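Local coordinates for protein CurH (Lyngbya majuscula, PDB 3KG7) that is the dehydratase domain of a curacin polyketide synthase module and probably removes water from a beta-hydroxyacyl intermediate to leave a carbon-carbon double bond, at residues N34-T46 / S159-V171. Residues are numbered along the deposited sequence; the frame is centred on the assembly and turned at random.
Sequences NHPWIGDHRVYDT and SISLVYGPMLQAV
His-41, Arg-42 and Val-43 pair antiparallel with Tyr-164, Val-163 and Leu-162, a short strand pairing that probably links the two hot-dog halves of the double hotdog fold. Arg-42 and Val-163 form the hydrogen-bonded pair: Arg-42 N lies 3.2 Å from Val-163 O. In return, Val-163 N lies 3.0 Å from Arg-42 O. Gly-165 N extends the pairing onto a lone pair of Asp-40 O; glycine suits this position, since a CB would point at the Asp-40 carboxylate and probably crowd it. That carboxylate also takes a weak bond from Met-167 N.

The packed face carries His-41, Val-43, Leu-162 and Tyr-164. With CG anti to the backbone N (chi1 -177°), the His-41 ring lies alongside Tyr-164, whose CE2 meets the imidazole edge at CD2 (3.8 Å). Leu-168 suits its site through its branched end: CG lies 3.8 Å from His-41 CB, and CD2 sits at the edge of the Trp-37 ring, near its plane. Val-43 CG2 rests against Leu-162 CD1 at 4.1 Å, and Phe-225 lies against both of these side chains.

On the other face, that of Arg-42 and Val-163, the packing is looser. Val-163 is exposed, and the Arg-42 chain bends at chi3 (78°), turning its guanidinium back along its own segment. NE and NH2 both hold Asp-45 OD1, the latter at 3.0 Å, while NH1 reaches Gly-39 O in the guanidinium plane. A leucine in place of this arginine would probably leave the Asp-45 carboxylate without its charged mate here and Gly-39 O without the NH1 bond.

His-41 ND1 bonds to Val-48 O and its side chain touches Asp-206 of helix 202-207, as expected for the His-Asp dyad of polyketide synthase dehydratases; His-41 is therefore probably the catalytic histidine. Apolar neighbours and a backbone carbonyl probably hold its imidazole in place, while the Arg-42 to Asp-45 charge pair lies on the Val-163 face.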
loop_
_atom_site.group_PDB
_atom_site.type_symbol
_atom_site.label_atom_id
_atom_site.label_comp_id
_atom_site.label_asym_id
_atom_site.label_seq_id
_atom_site.Cartn_x
_atom_site.Cartn_y
_atom_site.Cartn_z
ATOM N N ASN C 34 -12.162 17.430 -0.260
ATOM C CA ASN C 34 -11.056 17.074 -1.131
ATOM C C ASN C 34 -11.342 17.427 -2.584
ATOM O O ASN C 34 -10.499 18.020 -3.271
ATOM C CB ASN C 34 -10.825 15.566 -1.047
ATOM C CG ASN C 34 -10.002 15.168 0.148
ATOM O OD1 ASN C 34 -10.397 15.383 1.301
ATOM N ND2 ASN C 34 -8.840 14.572 -0.118
ATOM N N HIS C 35 -12.543 17.049 -3.025
ATOM C CA HIS C 35 -12.947 17.091 -4.416
ATOM C C HIS C 35 -14.298 17.786 -4.567
ATOM O O HIS C 35 -15.284 17.135 -4.919
ATOM C CB HIS C 35 -13.078 15.665 -4.942
ATOM C CG HIS C 35 -11.780 14.935 -5.047
ATOM N ND1 HIS C 35 -11.052 14.883 -6.215
ATOM C CD2 HIS C 35 -11.083 14.221 -4.133
ATOM C CE1 HIS C 35 -9.952 14.178 -6.012
ATOM N NE2 HIS C 35 -9.946 13.767 -4.756
ATOM N N PRO C 36 -14.351 19.110 -4.325
ATOM C CA PRO C 36 -15.620 19.816 -4.420
ATOM C C PRO C 36 -16.326 19.659 -5.757
ATOM O O PRO C 36 -17.542 19.827 -5.819
ATOM C CB PRO C 36 -15.227 21.281 -4.204
ATOM C CG PRO C 36 -13.778 21.337 -4.442
ATOM C CD PRO C 36 -13.264 20.028 -3.952
ATOM N N TRP C 37 -15.579 19.341 -6.811
ATOM C CA TRP C 37 -16.157 19.234 -8.157
ATOM C C TRP C 37 -17.244 18.173 -8.267
ATOM O O TRP C 37 -18.179 18.330 -9.043
ATOM C CB TRP C 37 -15.079 18.998 -9.220
ATOM C CG TRP C 37 -14.276 17.732 -9.064
ATOM C CD1 TRP C 37 -13.133 17.571 -8.330
ATOM C CD2 TRP C 37 -14.541 16.464 -9.677
ATOM N NE1 TRP C 37 -12.680 16.276 -8.438
ATOM C CE2 TRP C 37 -13.523 15.578 -9.263
ATOM C CE3 TRP C 37 -15.547 15.987 -10.533
ATOM C CZ2 TRP C 37 -13.475 14.242 -9.679
ATOM C CZ3 TRP C 37 -15.501 14.656 -10.944
ATOM C CH2 TRP C 37 -14.465 13.801 -10.517
ATOM N N ILE C 38 -17.126 17.104 -7.486
ATOM C CA ILE C 38 -18.117 16.025 -7.532
ATOM C C ILE C 38 -19.503 16.566 -7.204
ATOM O O ILE C 38 -20.496 16.155 -7.800
ATOM C CB ILE C 38 -17.770 14.859 -6.594
ATOM C CG1 ILE C 38 -16.356 14.361 -6.886
ATOM C CG2 ILE C 38 -18.791 13.725 -6.738
ATOM C CD1 ILE C 38 -15.817 13.455 -5.832
ATOM N N GLY C 39 -19.560 17.513 -6.274
ATOM C CA GLY C 39 -20.807 18.159 -5.903
ATOM C C GLY C 39 -21.496 18.872 -7.045
ATOM O O GLY C 39 -22.679 19.187 -6.957
ATOM N N ASP C 40 -20.759 19.130 -8.123
ATOM C CA ASP C 40 -21.335 19.758 -9.309
ATOM C C ASP C 40 -21.580 18.775 -10.467
ATOM O O ASP C 40 -21.967 19.186 -11.565
ATOM C CB ASP C 40 -20.512 20.981 -9.736
ATOM C CG ASP C 40 -20.814 22.224 -8.889
ATOM O OD1 ASP C 40 -21.942 22.361 -8.352
ATOM O OD2 ASP C 40 -19.909 23.077 -8.764
ATOM N N HIS C 41 -21.352 17.483 -10.218
ATOM C CA HIS C 41 -21.788 16.423 -11.140
ATOM C C HIS C 41 -22.910 15.613 -10.485
ATOM O O HIS C 41 -22.667 14.580 -9.854
ATOM C CB HIS C 41 -20.627 15.509 -11.565
ATOM C CG HIS C 41 -21.030 14.459 -12.555
ATOM N ND1 HIS C 41 -21.375 13.177 -12.183
ATOM C CD2 HIS C 41 -21.174 14.510 -13.901
ATOM C CE1 HIS C 41 -21.703 12.481 -13.258
ATOM N NE2 HIS C 41 -21.586 13.266 -14.314
ATOM N N ARG C 42 -24.139 16.094 -10.640
ATOM C CA ARG C 42 -25.267 15.553 -9.897
ATOM C C ARG C 42 -26.177 14.689 -10.766
ATOM O O ARG C 42 -26.788 15.177 -11.732
ATOM C CB ARG C 42 -26.059 16.690 -9.230
ATOM C CG ARG C 42 -25.208 17.639 -8.373
ATOM C CD ARG C 42 -26.042 18.695 -7.636
ATOM N NE ARG C 42 -26.713 18.151 -6.450
ATOM C CZ ARG C 42 -26.160 18.025 -5.242
ATOM N NH1 ARG C 42 -24.905 18.398 -5.018
ATOM N NH2 ARG C 42 -26.864 17.510 -4.244
ATOM N N VAL C 43 -26.246 13.401 -10.425
ATOM C CA VAL C 43 -27.243 12.490 -11.002
ATOM C C VAL C 43 -28.286 12.149 -9.928
ATOM O O VAL C 43 -27.935 11.763 -8.811
ATOM C CB VAL C 43 -26.609 11.200 -11.579
ATOM C CG1 VAL C 43 -27.643 10.398 -12.347
ATOM C CG2 VAL C 43 -25.447 11.535 -12.495
ATOM N N TYR C 44 -29.563 12.297 -10.270
ATOM C CA TYR C 44 -30.660 12.172 -9.302
ATOM C C TYR C 44 -30.370 13.012 -8.060
ATOM O O TYR C 44 -30.547 12.560 -6.923
ATOM C CB TYR C 44 -30.911 10.706 -8.928
ATOM C CG TYR C 44 -31.200 9.829 -10.121
ATOM C CD1 TYR C 44 -32.427 9.906 -10.784
ATOM C CD2 TYR C 44 -30.243 8.929 -10.594
ATOM C CE1 TYR C 44 -32.694 9.110 -11.885
ATOM C CE2 TYR C 44 -30.504 8.124 -11.695
ATOM C CZ TYR C 44 -31.732 8.220 -12.336
ATOM O OH TYR C 44 -31.996 7.429 -13.429
ATOM N N ASP C 45 -29.909 14.237 -8.307
ATOM C CA ASP C 45 -29.514 15.190 -7.265
ATOM C C ASP C 45 -28.549 14.589 -6.233
ATOM O O ASP C 45 -28.559 14.967 -5.059
ATOM C CB ASP C 45 -30.743 15.808 -6.589
ATOM C CG ASP C 45 -30.525 17.257 -6.198
ATOM O OD1 ASP C 45 -29.632 17.547 -5.373
ATOM O OD2 ASP C 45 -31.260 18.116 -6.716
ATOM N N THR C 46 -27.719 13.652 -6.686
ATOM C CA THR C 46 -26.696 13.037 -5.841
ATOM C C THR C 46 -25.320 13.233 -6.480
ATOM O O THR C 46 -25.125 12.913 -7.660
ATOM C CB THR C 46 -26.972 11.529 -5.605
ATOM O OG1 THR C 46 -28.328 11.348 -5.171
ATOM C CG2 THR C 46 -26.038 10.960 -4.553
ATOM N N SER C 159 -33.490 16.143 -18.304
ATOM C CA SER C 159 -34.525 15.181 -18.677
ATOM C C SER C 159 -34.125 13.739 -18.389
ATOM O O SER C 159 -34.981 12.847 -18.325
ATOM C CB SER C 159 -34.864 15.335 -20.157
ATOM O OG SER C 159 -35.500 16.583 -20.404
ATOM N N ILE C 160 -32.827 13.517 -18.224
ATOM C CA ILE C 160 -32.326 12.219 -17.812
ATOM C C ILE C 160 -31.720 12.314 -16.408
ATOM O O ILE C 160 -30.842 11.531 -16.035
ATOM C CB ILE C 160 -31.351 11.638 -18.853
ATOM C CG1 ILE C 160 -30.271 12.673 -19.222
ATOM C CG2 ILE C 160 -32.154 11.205 -20.109
ATOM C CD1 ILE C 160 -29.001 12.098 -19.839
ATOM N N SER C 161 -32.225 13.280 -15.636
ATOM C CA SER C 161 -31.814 13.535 -14.239
ATOM C C SER C 161 -30.334 13.861 -14.051
ATOM O O SER C 161 -29.733 13.485 -13.044
ATOM C CB SER C 161 -32.224 12.380 -13.311
ATOM O OG SER C 161 -33.556 12.527 -12.857
ATOM N N LEU C 162 -29.756 14.566 -15.020
ATOM C CA LEU C 162 -28.350 14.976 -14.968
ATOM C C LEU C 162 -28.249 16.500 -14.931
ATOM O O LEU C 162 -28.883 17.187 -15.738
ATOM C CB LEU C 162 -27.571 14.414 -16.168
ATOM C CG LEU C 162 -26.117 14.860 -16.450
ATOM C CD1 LEU C 162 -25.131 14.529 -15.302
ATOM C CD2 LEU C 162 -25.591 14.274 -17.775
ATOM N N VAL C 163 -27.479 17.028 -13.977
ATOM C CA VAL C 163 -27.244 18.472 -13.888
ATOM C C VAL C 163 -25.768 18.758 -13.656
ATOM O O VAL C 163 -25.159 18.239 -12.714
ATOM C CB VAL C 163 -28.098 19.174 -12.778
ATOM C CG1 VAL C 163 -27.931 20.696 -12.839
ATOM C CG2 VAL C 163 -29.576 18.819 -12.892
ATOM N N TYR C 164 -25.207 19.588 -14.530
ATOM C CA TYR C 164 -23.810 19.992 -14.456
ATOM C C TYR C 164 -23.693 21.341 -13.747
ATOM O O TYR C 164 -24.145 22.358 -14.263
ATOM C CB TYR C 164 -23.201 20.093 -15.865
ATOM C CG TYR C 164 -23.026 18.783 -16.622
ATOM C CD1 TYR C 164 -23.781 18.511 -17.766
ATOM C CD2 TYR C 164 -22.086 17.832 -16.218
ATOM C CE1 TYR C 164 -23.617 17.319 -18.481
ATOM C CE2 TYR C 164 -21.911 16.631 -16.930
ATOM C CZ TYR C 164 -22.682 16.389 -18.056
ATOM O OH TYR C 164 -22.523 15.217 -18.762
ATOM N N GLY C 165 -23.093 21.342 -12.559
ATOM C CA GLY C 165 -22.836 22.577 -11.825
ATOM C C GLY C 165 -21.626 23.335 -12.355
ATOM O O GLY C 165 -20.926 22.843 -13.247
ATOM N N PRO C 166 -21.368 24.539 -11.803
ATOM C CA PRO C 166 -20.305 25.475 -12.203
ATOM C C PRO C 166 -18.941 24.842 -12.506
ATOM O O PRO C 166 -18.242 25.283 -13.427
ATOM C CB PRO C 166 -20.191 26.396 -10.983
ATOM C CG PRO C 166 -21.560 26.453 -10.455
ATOM C CD PRO C 166 -22.158 25.082 -10.682
HETATM N N MSE C 167 -18.578 23.821 -11.733
HETATM C CA MSE C 167 -17.277 23.175 -11.840
HETATM C C MSE C 167 -17.240 22.088 -12.912
HETATM O O MSE C 167 -16.187 21.477 -13.151
HETATM C CB MSE C 167 -16.877 22.613 -10.484
HETATM C CG MSE C 167 -15.974 23.528 -9.705
HETATM SE SE MSE C 167 -15.819 22.999 -7.834
HETATM C CE MSE C 167 -16.790 24.473 -6.987
ATOM N N LEU C 168 -18.390 21.858 -13.546
ATOM C CA LEU C 168 -18.529 20.872 -14.618
ATOM C C LEU C 168 -18.868 21.534 -15.954
ATOM O O LEU C 168 -18.869 20.880 -17.002
ATOM C CB LEU C 168 -19.607 19.839 -14.263
ATOM C CG LEU C 168 -19.281 18.503 -13.570
ATOM C CD1 LEU C 168 -18.565 17.534 -14.497
ATOM C CD2 LEU C 168 -18.503 18.682 -12.287
ATOM N N GLN C 169 -19.149 22.833 -15.915
ATOM C CA GLN C 169 -19.545 23.573 -17.114
ATOM C C GLN C 169 -18.349 23.917 -17.994
ATOM O O GLN C 169 -17.895 25.065 -18.039
ATOM C CB GLN C 169 -20.346 24.812 -16.728
ATOM C CG GLN C 169 -21.789 24.478 -16.392
ATOM C CD GLN C 169 -22.479 25.557 -15.592
ATOM O OE1 GLN C 169 -21.855 26.252 -14.791
ATOM N NE2 GLN C 169 -23.782 25.693 -15.793
ATOM N N ALA C 170 -17.850 22.901 -18.693
ATOM C CA ALA C 170 -16.645 23.015 -19.517
ATOM C C ALA C 170 -16.962 23.231 -20.991
ATOM O O ALA C 170 -16.062 23.497 -21.785
ATOM C CB ALA C 170 -15.764 21.775 -19.343
ATOM N N VAL C 171 -18.235 23.111 -21.353
ATOM C CA VAL C 171 -18.647 23.241 -22.743
ATOM C C VAL C 171 -18.881 24.706 -23.108
ATOM O O VAL C 171 -19.918 25.290 -22.776
ATOM C CB VAL C 171 -19.902 22.402 -23.052
ATOM C CG1 VAL C 171 -20.194 22.420 -24.539
ATOM C CG2 VAL C 171 -19.726 20.974 -22.554
#